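Local coordinates for peptidase, M20/M25/M40 family (Staphylococcus aureus, PDB 4EWT), which probably hydrolyses the amide bond of N-acylated amino acids, as a manganese-binding amidohydrolase of the M20 peptidase family, at residues 183-188 against 294-299; 234-239 against 256-261; 8-13 against 372-377; 106-111 against 162-167. All blocks are in the same frame, centred on the assembly; numbering follows the deposited sequence.

Contact 1. Residues 183-188 against 294-299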
# COMPACT_ATOMS: atom_id res chain seq x y z
N THR A 183 18.36 -14.74 -17.86
CA THR A 183 17.28 -15.00 -16.92
C THR A 183 16.29 -15.98 -17.51
O THR A 183 16.11 -16.04 -18.71
CB THR A 183 16.50 -13.70 -16.55
OG1 THR A 183 15.91 -13.14 -17.72
CG2 THR A 183 17.40 -12.68 -15.92
N GLY A 184 15.65 -16.76 -16.64
CA GLY A 184 14.49 -17.54 -17.03
C GLY A 184 13.24 -16.71 -16.86
O GLY A 184 13.27 -15.63 -16.26
N ARG A 185 12.13 -17.23 -17.34
CA ARG A 185 10.93 -16.44 -17.47
C ARG A 185 9.71 -17.26 -17.08
O ARG A 185 9.63 -18.47 -17.38
CB ARG A 185 10.81 -15.94 -18.91
CG ARG A 185 9.62 -15.03 -19.18
CD ARG A 185 9.80 -14.34 -20.52
NE ARG A 185 9.79 -15.31 -21.60
CZ ARG A 185 10.20 -15.08 -22.84
NH1 ARG A 185 10.66 -13.88 -23.19
NH2 ARG A 185 10.15 -16.05 -23.74
N ALA A 186 8.77 -16.61 -16.40
CA ALA A 186 7.44 -17.19 -16.18
C ALA A 186 6.37 -16.14 -16.46
O ALA A 186 6.67 -14.95 -16.46
CB ALA A 186 7.32 -17.76 -14.77
N PHE A 187 5.14 -16.60 -16.71
CA PHE A 187 4.00 -15.74 -16.94
C PHE A 187 2.84 -16.14 -16.04
O PHE A 187 2.63 -17.33 -15.79
CB PHE A 187 3.53 -15.87 -18.40
CG PHE A 187 4.55 -15.45 -19.40
CD1 PHE A 187 4.96 -14.11 -19.48
CD2 PHE A 187 5.14 -16.39 -20.24
CE1 PHE A 187 5.92 -13.72 -20.41
CE2 PHE A 187 6.10 -16.00 -21.18
CZ PHE A 187 6.49 -14.67 -21.27
N PHE A 188 2.07 -15.17 -15.60
CA PHE A 188 0.87 -15.46 -14.82
C PHE A 188 -0.31 -14.58 -15.17
O PHE A 188 -0.15 -13.42 -15.58
CB PHE A 188 1.17 -15.43 -13.31
CG PHE A 188 1.61 -14.08 -12.79
CD1 PHE A 188 0.70 -13.23 -12.18
CD2 PHE A 188 2.94 -13.68 -12.88
CE1 PHE A 188 1.10 -11.97 -11.67
CE2 PHE A 188 3.38 -12.43 -12.37
CZ PHE A 188 2.47 -11.58 -11.78
N ASN A 294 2.40 -19.99 -15.35
CA ASN A 294 2.96 -20.78 -16.45
C ASN A 294 4.45 -20.54 -16.56
O ASN A 294 4.88 -19.44 -16.95
CB ASN A 294 2.29 -20.43 -17.78
CG ASN A 294 0.81 -20.79 -17.82
OD1 ASN A 294 0.37 -21.80 -17.26
ND2 ASN A 294 0.03 -19.96 -18.51
N ASP A 295 5.23 -21.54 -16.18
CA ASP A 295 6.67 -21.49 -16.39
C ASP A 295 6.98 -21.38 -17.88
O ASP A 295 6.25 -21.88 -18.74
CB ASP A 295 7.37 -22.73 -15.81
CG ASP A 295 8.79 -22.43 -15.38
OD1 ASP A 295 9.09 -21.26 -15.09
OD2 ASP A 295 9.63 -23.37 -15.32
N ASP A 296 8.09 -20.72 -18.17
CA ASP A 296 8.47 -20.50 -19.54
C ASP A 296 9.99 -20.68 -19.51
O ASP A 296 10.49 -21.32 -18.59
CB ASP A 296 8.12 -19.06 -19.91
CG ASP A 296 8.29 -18.81 -21.36
OD1 ASP A 296 7.62 -19.49 -22.16
OD2 ASP A 296 9.12 -17.93 -21.68
N TYR A 297 10.73 -20.14 -20.48
CA TYR A 297 12.14 -20.48 -20.68
C TYR A 297 12.88 -20.58 -19.34
O TYR A 297 12.66 -19.76 -18.45
CB TYR A 297 12.86 -19.49 -21.62
CG TYR A 297 12.28 -19.35 -23.03
CD1 TYR A 297 11.30 -20.22 -23.52
CD2 TYR A 297 12.74 -18.34 -23.88
CE1 TYR A 297 10.78 -20.08 -24.81
CE2 TYR A 297 12.22 -18.18 -25.17
CZ TYR A 297 11.25 -19.05 -25.63
OH TYR A 297 10.73 -18.91 -26.91
N PRO A 298 13.72 -21.61 -19.17
CA PRO A 298 14.56 -21.64 -17.97
C PRO A 298 15.70 -20.61 -18.08
O PRO A 298 15.98 -20.12 -19.18
CB PRO A 298 15.13 -23.07 -17.95
CG PRO A 298 15.04 -23.54 -19.38
CD PRO A 298 13.83 -22.85 -19.96
N ALA A 299 16.32 -20.27 -16.96
CA ALA A 299 17.56 -19.49 -16.97
C ALA A 299 18.65 -20.20 -17.77
O ALA A 299 18.75 -21.43 -17.75
CB ALA A 299 18.03 -19.22 -15.56
O HOH W 1 17.10 -17.91 -20.79
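G184 passes close to A299 where strand 179-193 meets the end of strand 288-295 and the loop after it. The pairing is antiparallel and belongs to the six-stranded sheet, probably the second domain typical of M20 peptidases. G184 CA lies 3.3 Å from A299 N, so the two backbones touch, with no side chain of G184 between them. R185 comes next and is the residue most buried by the other segment. Its backbone N donates to Y297 O at 2.8 Å. Its chain bends at chi3 (65°), which brings NE round to D296. NE is 2.7 Å from D296 OD2 and NH2 is 3.0 Å from the same oxygen, so R185 holds one carboxylate atom side-on with two nitrogens in a salt bridge. D296 OD2 receives NH2 on its syn lone pair and NE on the anti side, 29° out of the carboxylate plane. NH2 also lies over one face of the Y297 ring, near the rim, 3.3 Å from Y297 CE2. This is an off-centre cation-pi contact. The hydroxyl of Y297 bonds to E138 O. A186 and D295 form an antiparallel non-hydrogen-bonded pair. D295 OD1 turns to K267 in a salt bridge. The F187 ring then lies against D296, with F187 CE2 3.6 Å from D296 CG and the ring and carboxylate planes 52° apart. F246 of the second subunit meets the same ring edge-to-face. F187 and N294 close the pairing with two backbone bonds: F187 N to N294 O at 2.9 Å, and N294 N to F187 O at 2.7 Å.

Contact 2. Residues 234-239 against 256-261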
# COMPACT_ATOMS: atom_id res chain seq x y z
N VAL A 234 12.65 -10.17 -11.30
CA VAL A 234 11.78 -9.09 -11.77
C VAL A 234 10.36 -9.61 -11.72
O VAL A 234 10.09 -10.73 -12.17
CB VAL A 234 12.02 -8.68 -13.26
CG1 VAL A 234 11.34 -7.32 -13.58
CG2 VAL A 234 13.47 -8.61 -13.59
N VAL A 235 9.47 -8.79 -11.17
CA VAL A 235 8.04 -9.08 -11.18
C VAL A 235 7.36 -7.84 -11.70
O VAL A 235 7.35 -6.78 -11.03
CB VAL A 235 7.51 -9.49 -9.77
CG1 VAL A 235 6.03 -9.79 -9.83
CG2 VAL A 235 8.27 -10.73 -9.26
N THR A 236 6.84 -7.96 -12.92
CA THR A 236 6.13 -6.86 -13.59
C THR A 236 4.65 -7.20 -13.79
O THR A 236 4.32 -8.29 -14.29
CB THR A 236 6.77 -6.51 -14.95
OG1 THR A 236 7.99 -5.80 -14.73
CG2 THR A 236 5.85 -5.61 -15.78
N ILE A 237 3.75 -6.29 -13.39
CA ILE A 237 2.35 -6.38 -13.78
C ILE A 237 2.18 -5.48 -14.98
O ILE A 237 2.13 -4.26 -14.83
CB ILE A 237 1.35 -5.93 -12.68
CG1 ILE A 237 1.47 -6.78 -11.42
CG2 ILE A 237 -0.09 -6.01 -13.21
CD1 ILE A 237 1.25 -8.29 -11.65
N GLY A 238 2.12 -6.08 -16.16
CA GLY A 238 1.96 -5.33 -17.39
C GLY A 238 0.52 -5.06 -17.78
O GLY A 238 0.26 -4.20 -18.62
N SER A 239 -0.42 -5.78 -17.18
CA SER A 239 -1.83 -5.60 -17.53
C SER A 239 -2.69 -5.66 -16.26
O SER A 239 -2.71 -6.66 -15.56
CB SER A 239 -2.26 -6.66 -18.54
OG SER A 239 -3.52 -6.36 -19.08
N GLU A 256 -2.39 -9.46 -15.47
CA GLU A 256 -1.41 -10.29 -16.14
C GLU A 256 -0.02 -9.77 -15.85
O GLU A 256 0.24 -8.56 -15.87
CB GLU A 256 -1.67 -10.34 -17.65
CG GLU A 256 -2.95 -11.06 -18.03
CD GLU A 256 -3.16 -11.12 -19.53
OE1 GLU A 256 -2.43 -10.41 -20.26
OE2 GLU A 256 -4.06 -11.86 -20.00
N GLY A 257 0.89 -10.71 -15.57
CA GLY A 257 2.27 -10.33 -15.29
C GLY A 257 3.33 -11.27 -15.82
O GLY A 257 3.04 -12.37 -16.33
N ASP A 258 4.57 -10.82 -15.72
CA ASP A 258 5.69 -11.67 -16.05
C ASP A 258 6.83 -11.53 -15.08
O ASP A 258 6.96 -10.53 -14.37
CB ASP A 258 6.12 -11.53 -17.52
CG ASP A 258 7.10 -10.43 -17.73
OD1 ASP A 258 6.70 -9.25 -17.59
OD2 ASP A 258 8.28 -10.74 -18.05
N VAL A 259 7.64 -12.57 -15.07
CA VAL A 259 8.58 -12.88 -14.02
C VAL A 259 9.88 -13.25 -14.70
O VAL A 259 9.88 -14.00 -15.68
CB VAL A 259 8.06 -14.08 -13.18
CG1 VAL A 259 9.18 -14.75 -12.43
CG2 VAL A 259 6.91 -13.63 -12.22
N ARG A 260 10.98 -12.70 -14.20
CA ARG A 260 12.31 -13.14 -14.59
C ARG A 260 13.08 -13.50 -13.34
O ARG A 260 13.01 -12.80 -12.32
CB ARG A 260 13.10 -12.06 -15.31
CG ARG A 260 12.36 -11.24 -16.32
CD ARG A 260 12.35 -11.84 -17.70
NE ARG A 260 11.35 -11.11 -18.47
CZ ARG A 260 11.27 -11.06 -19.79
NH1 ARG A 260 12.15 -11.72 -20.55
NH2 ARG A 260 10.31 -10.34 -20.35
N GLY A 261 13.85 -14.58 -13.43
CA GLY A 261 14.79 -14.96 -12.37
C GLY A 261 16.05 -15.44 -13.06
O GLY A 261 15.98 -16.22 -14.00
O HOH W 2 -3.82 -7.97 -21.82
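V234 lies alongside R260 at the tightly packed end of this antiparallel beta hairpin. V234 CG2 is 3.9 Å from R260 CB, and the two residues exchange backbone hydrogen bonds. T236 and D258 form the next hydrogen-bonded pair, with D258 N 2.9 Å from T236 O. R260 turns sharply at chi2 (-88°), which swings CD away from an extended course. Its NE and NH2 both reach D258 OD2 at 3.1 Å. These weak bonds form a salt bridge along one strand. The T236 hydroxyl is held by R225 of the third subunit. At the far end, G238 and S239 both face E256 in a classic beta bulge. S239 and E256 still pair closely, with E256 N 2.8 Å from S239 O. S239 N bonds to E256 O at 3.1 Å. Looser are the weak bond from G238 N to that oxygen and the carboxylate of the partly exposed E256, which a water joins to S239 OG. S239 OG also bonds to G244 N of the second subunit. On the face opposite V234, T236, D258 and R260, V235 and V259 pack on I270 and I274 of helix 264-285. V235 and I237 touch L219 of helix 208-226. Strand 179-193 pairs with the edge of strand 248-261 away from strand 233-242.

Contact 3. Residues 8-13 against 372-377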
# COMPACT_ATOMS: atom_id res chain seq x y z
N THR A 8 40.46 -18.90 -44.95
CA THR A 8 39.26 -19.28 -45.71
C THR A 8 38.06 -18.44 -45.29
O THR A 8 37.29 -17.99 -46.13
CB THR A 8 38.89 -20.77 -45.52
OG1 THR A 8 40.04 -21.58 -45.71
CG2 THR A 8 37.83 -21.17 -46.54
N LEU A 9 37.91 -18.24 -43.98
CA LEU A 9 36.80 -17.45 -43.46
C LEU A 9 36.92 -15.98 -43.86
O LEU A 9 35.95 -15.37 -44.32
CB LEU A 9 36.67 -17.60 -41.94
CG LEU A 9 36.13 -18.96 -41.46
CD1 LEU A 9 36.06 -18.99 -39.96
CD2 LEU A 9 34.75 -19.27 -42.05
N LYS A 10 38.10 -15.42 -43.71
CA LYS A 10 38.32 -14.07 -44.16
C LYS A 10 37.98 -13.89 -45.62
O LYS A 10 37.42 -12.91 -45.98
CB LYS A 10 39.74 -13.63 -43.92
CG LYS A 10 40.09 -13.56 -42.49
CD LYS A 10 41.55 -13.53 -42.28
CE LYS A 10 41.91 -12.39 -41.38
NZ LYS A 10 43.33 -12.25 -41.09
N SER A 11 38.30 -14.87 -46.45
CA SER A 11 38.05 -14.79 -47.89
C SER A 11 36.57 -14.92 -48.26
O SER A 11 36.17 -14.59 -49.38
CB SER A 11 38.89 -15.84 -48.65
OG SER A 11 38.32 -17.13 -48.55
N LYS A 12 35.76 -15.39 -47.32
CA LYS A 12 34.32 -15.54 -47.55
C LYS A 12 33.51 -14.50 -46.78
O LYS A 12 32.29 -14.65 -46.64
CB LYS A 12 33.86 -16.95 -47.15
CG LYS A 12 34.36 -18.07 -48.05
CD LYS A 12 34.03 -19.42 -47.44
CE LYS A 12 34.54 -20.56 -48.30
NZ LYS A 12 34.15 -21.89 -47.72
N GLU A 13 34.17 -13.46 -46.27
CA GLU A 13 33.48 -12.44 -45.47
C GLU A 13 32.36 -11.80 -46.28
O GLU A 13 31.23 -11.66 -45.78
CB GLU A 13 34.45 -11.37 -44.94
CG GLU A 13 33.80 -10.38 -43.96
CD GLU A 13 34.76 -9.33 -43.38
OE1 GLU A 13 35.89 -9.19 -43.89
OE2 GLU A 13 34.37 -8.65 -42.40
N SER A 372 30.90 -8.32 -36.93
CA SER A 372 30.57 -9.36 -35.96
C SER A 372 30.40 -10.71 -36.65
O SER A 372 30.56 -11.76 -36.01
CB SER A 372 29.28 -9.01 -35.21
OG SER A 372 28.18 -8.88 -36.10
N LEU A 373 30.08 -10.69 -37.95
CA LEU A 373 29.87 -11.92 -38.72
C LEU A 373 31.13 -12.78 -38.77
O LEU A 373 31.12 -13.95 -38.40
CB LEU A 373 29.39 -11.62 -40.15
CG LEU A 373 27.96 -11.11 -40.37
CD1 LEU A 373 27.81 -10.51 -41.76
CD2 LEU A 373 26.94 -12.21 -40.18
N LEU A 374 32.22 -12.16 -39.22
CA LEU A 374 33.50 -12.85 -39.37
C LEU A 374 34.05 -13.31 -38.02
O LEU A 374 34.52 -14.45 -37.88
CB LEU A 374 34.51 -11.95 -40.11
CG LEU A 374 35.94 -12.44 -40.34
CD1 LEU A 374 35.99 -13.78 -41.07
CD2 LEU A 374 36.75 -11.38 -41.09
N ILE A 375 33.96 -12.44 -37.02
CA ILE A 375 34.42 -12.74 -35.66
C ILE A 375 33.69 -13.94 -35.07
O ILE A 375 34.31 -14.77 -34.40
CB ILE A 375 34.29 -11.51 -34.73
CG1 ILE A 375 35.25 -10.40 -35.16
CG2 ILE A 375 34.54 -11.89 -33.27
CD1 ILE A 375 35.03 -9.06 -34.43
N SER A 376 32.39 -14.04 -35.32
CA SER A 376 31.59 -15.18 -34.85
C SER A 376 32.05 -16.49 -35.49
O SER A 376 32.26 -17.49 -34.80
CB SER A 376 30.11 -14.94 -35.13
OG SER A 376 29.65 -13.81 -34.41
N ALA A 377 32.23 -16.47 -36.81
CA ALA A 377 32.70 -17.65 -37.54
C ALA A 377 34.09 -18.09 -37.07
O ALA A 377 34.31 -19.27 -36.82
CB ALA A 377 32.67 -17.40 -39.04
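L374 lies against two flat groups of segment 8-13, one with each methyl. CD2 sits over one face of the E13 carboxylate, 3.7 Å from E13 CD, as close to OE1 and slightly farther from OE2. L374 CB is on the same face, a little farther off. This is contact with the flat side of the group, and no hydrogen bond joins the two segments at its edge. CD1 lies over one face of the peptide that links L9 to K10. It is 3.7 Å from L9 C and 3.8 Å from K10 N. L374 chi1 (178°) sets CG anti to the backbone N, and from this branch point the two methyls reach E13 and the L9-K10 peptide. The side chains of L374 and E13 cross at about a right angle. The aliphatic part of K10 adds a looser touch, with K10 CG 4.2 Å from L374 CD2. The contact packs the N-terminal helix 2-11 on the C-terminal helix 372-386, on the flank of the alpha/beta domain that holds the manganese ions. E13 begins the next helix, 13-25, so L374 meets the junction of two helices. K12 is the N-cap residue there, and its NZ ties the junction to E117 of helix 105-120. One turn along helix 372-386, L9 meets A377. L9 CD1 is 3.9 Å from A377 CB and 3.6 Å from A377 O. L9 CB is also 4.0 Å from L374 CD1. M16 of helix 13-25 touches both L9 and A377.

Contact 4. Residues 106-111 against 162-167. With MN (manganese (II) ion), chain F.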
# COMPACT_ATOMS: atom_id res chain seq x y z
N ASP A 106 19.31 -13.08 -38.45
CA ASP A 106 19.81 -13.10 -39.82
C ASP A 106 21.34 -13.19 -39.85
O ASP A 106 21.91 -13.95 -40.64
CB ASP A 106 19.32 -11.87 -40.60
CG ASP A 106 19.69 -10.56 -39.91
OD1 ASP A 106 19.77 -10.51 -38.66
OD2 ASP A 106 19.92 -9.57 -40.63
N ALA A 107 21.99 -12.43 -38.97
CA ALA A 107 23.44 -12.47 -38.85
C ALA A 107 23.93 -13.79 -38.27
O ALA A 107 24.94 -14.32 -38.72
CB ALA A 107 23.95 -11.30 -38.03
N HIS A 108 23.22 -14.34 -37.28
CA HIS A 108 23.56 -15.66 -36.78
C HIS A 108 23.52 -16.73 -37.88
O HIS A 108 24.43 -17.55 -38.00
CB HIS A 108 22.67 -16.06 -35.61
CG HIS A 108 22.71 -15.11 -34.46
ND1 HIS A 108 21.68 -14.99 -33.56
CD2 HIS A 108 23.65 -14.21 -34.07
CE1 HIS A 108 21.98 -14.07 -32.66
NE2 HIS A 108 23.17 -13.58 -32.95
N THR A 109 22.47 -16.69 -38.70
CA THR A 109 22.31 -17.65 -39.78
C THR A 109 23.40 -17.47 -40.84
O THR A 109 24.00 -18.44 -41.31
CB THR A 109 20.89 -17.54 -40.38
OG1 THR A 109 19.94 -17.71 -39.31
CG2 THR A 109 20.64 -18.61 -41.44
N ALA A 110 23.67 -16.21 -41.18
CA ALA A 110 24.65 -15.88 -42.21
C ALA A 110 26.04 -16.46 -41.92
O ALA A 110 26.61 -17.18 -42.77
CB ALA A 110 24.74 -14.36 -42.40
N TYR A 111 26.57 -16.18 -40.73
CA TYR A 111 27.92 -16.61 -40.40
C TYR A 111 27.98 -18.14 -40.26
O TYR A 111 28.96 -18.75 -40.67
CB TYR A 111 28.46 -15.92 -39.14
CG TYR A 111 28.23 -16.69 -37.86
CD1 TYR A 111 29.07 -17.75 -37.50
CD2 TYR A 111 27.18 -16.37 -37.01
CE1 TYR A 111 28.86 -18.49 -36.33
CE2 TYR A 111 26.97 -17.09 -35.83
CZ TYR A 111 27.81 -18.15 -35.50
OH TYR A 111 27.59 -18.86 -34.34
N GLY A 162 26.71 -21.84 -28.66
CA GLY A 162 25.92 -20.87 -29.38
C GLY A 162 26.51 -19.50 -29.22
O GLY A 162 27.22 -19.22 -28.25
N VAL A 163 26.22 -18.63 -30.17
CA VAL A 163 26.72 -17.28 -30.16
C VAL A 163 25.55 -16.36 -30.42
O VAL A 163 24.66 -16.69 -31.21
CB VAL A 163 27.82 -17.07 -31.25
CG1 VAL A 163 28.01 -15.58 -31.56
CG2 VAL A 163 29.13 -17.67 -30.80
N HIS A 164 25.53 -15.23 -29.72
CA HIS A 164 24.60 -14.16 -30.01
C HIS A 164 25.39 -12.88 -30.22
O HIS A 164 26.26 -12.53 -29.41
CB HIS A 164 23.61 -13.98 -28.85
CG HIS A 164 22.27 -13.48 -29.27
ND1 HIS A 164 22.07 -12.19 -29.72
CD2 HIS A 164 21.07 -14.09 -29.32
CE1 HIS A 164 20.79 -12.03 -30.02
NE2 HIS A 164 20.16 -13.16 -29.78
N VAL A 165 25.12 -12.20 -31.33
CA VAL A 165 25.60 -10.83 -31.55
C VAL A 165 24.94 -9.88 -30.55
O VAL A 165 23.73 -9.99 -30.28
CB VAL A 165 25.33 -10.33 -32.98
CG1 VAL A 165 26.18 -11.10 -34.00
CG2 VAL A 165 23.83 -10.42 -33.34
N MET A 166 25.73 -8.98 -29.99
CA MET A 166 25.24 -8.01 -29.03
C MET A 166 25.44 -6.58 -29.52
O MET A 166 26.56 -6.06 -29.51
CB MET A 166 25.92 -8.21 -27.68
CG MET A 166 25.72 -9.60 -27.08
SD MET A 166 23.99 -10.01 -26.77
CE MET A 166 23.79 -9.40 -25.10
N SER A 167 24.34 -5.96 -29.94
CA SER A 167 24.35 -4.60 -30.48
C SER A 167 24.74 -3.57 -29.42
O SER A 167 24.95 -2.39 -29.73
CB SER A 167 22.98 -4.24 -31.05
OG SER A 167 22.05 -3.99 -30.00
MN MN F . 17.96 -13.46 -30.28
O HOH W 3 24.97 -18.40 -33.30
O HOH W 4 16.08 -13.81 -28.70
O HOH W 5 18.43 -15.64 -29.93
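H108 points the edge of its ring at the face of H164. H108 CE1 stands 3.3 Å above the H164 plane, over the ring centre. The planes are 75° apart, so the pair is T-shaped. H108, edge-on over the face of this metal-ligand ring, is a second-shell residue. H108 NE2 accepts a hydrogen bond from V165 N at 2.9 Å, with an angle of 163°. H108 ND1 is bonded to D78 OD1, so both ring nitrogens have partners and the rotation of the ring is fixed. V163 O lies over the centre of one H108 face. V165 CG2 packs on the same ring, 3.3 Å from NE2. Helix 105-120 thus rests on strand 159-166 of the mixed sheet, beside the two-metal site of this M20 enzyme. H164 binds one manganese through NE2 at 2.3 Å. C103 and H105 complete its protein ligands, and two waters also bind. ND1 of H164 donates to V165 O at 2.8 Å, nearly in the ring plane, which steadies the ligand ring. Farther along the helix, Y111 crosses V163 obliquely, with Y111 OH 3.6 Å from V163 CB. A water accepts from Y111 OH and donates to V163 O.

Overall arrangement
Contacts 1 and 2 lie in one antiparallel sheet, with centres about 10 Å apart. They touch directly because strands 179-193 and 248-261 are neighbours, and both reach the second subunit. Contacts 3 and 4 lie in the metal-binding alpha/beta domain, with centres about 12 Å apart. They touch where helix 372-386 meets helix 105-120 and strand 159-166. Contact 1 lies about 23 Å from contact 4 and about 35 Å from contact 3, centre to centre. Along the chain, contact 3 encloses the others, contact 4 closes before contact 1 opens, and contact 2 is nested inside contact 1. The chain thus leaves the metal-binding domain, builds the subunit-contacting sheet, and returns.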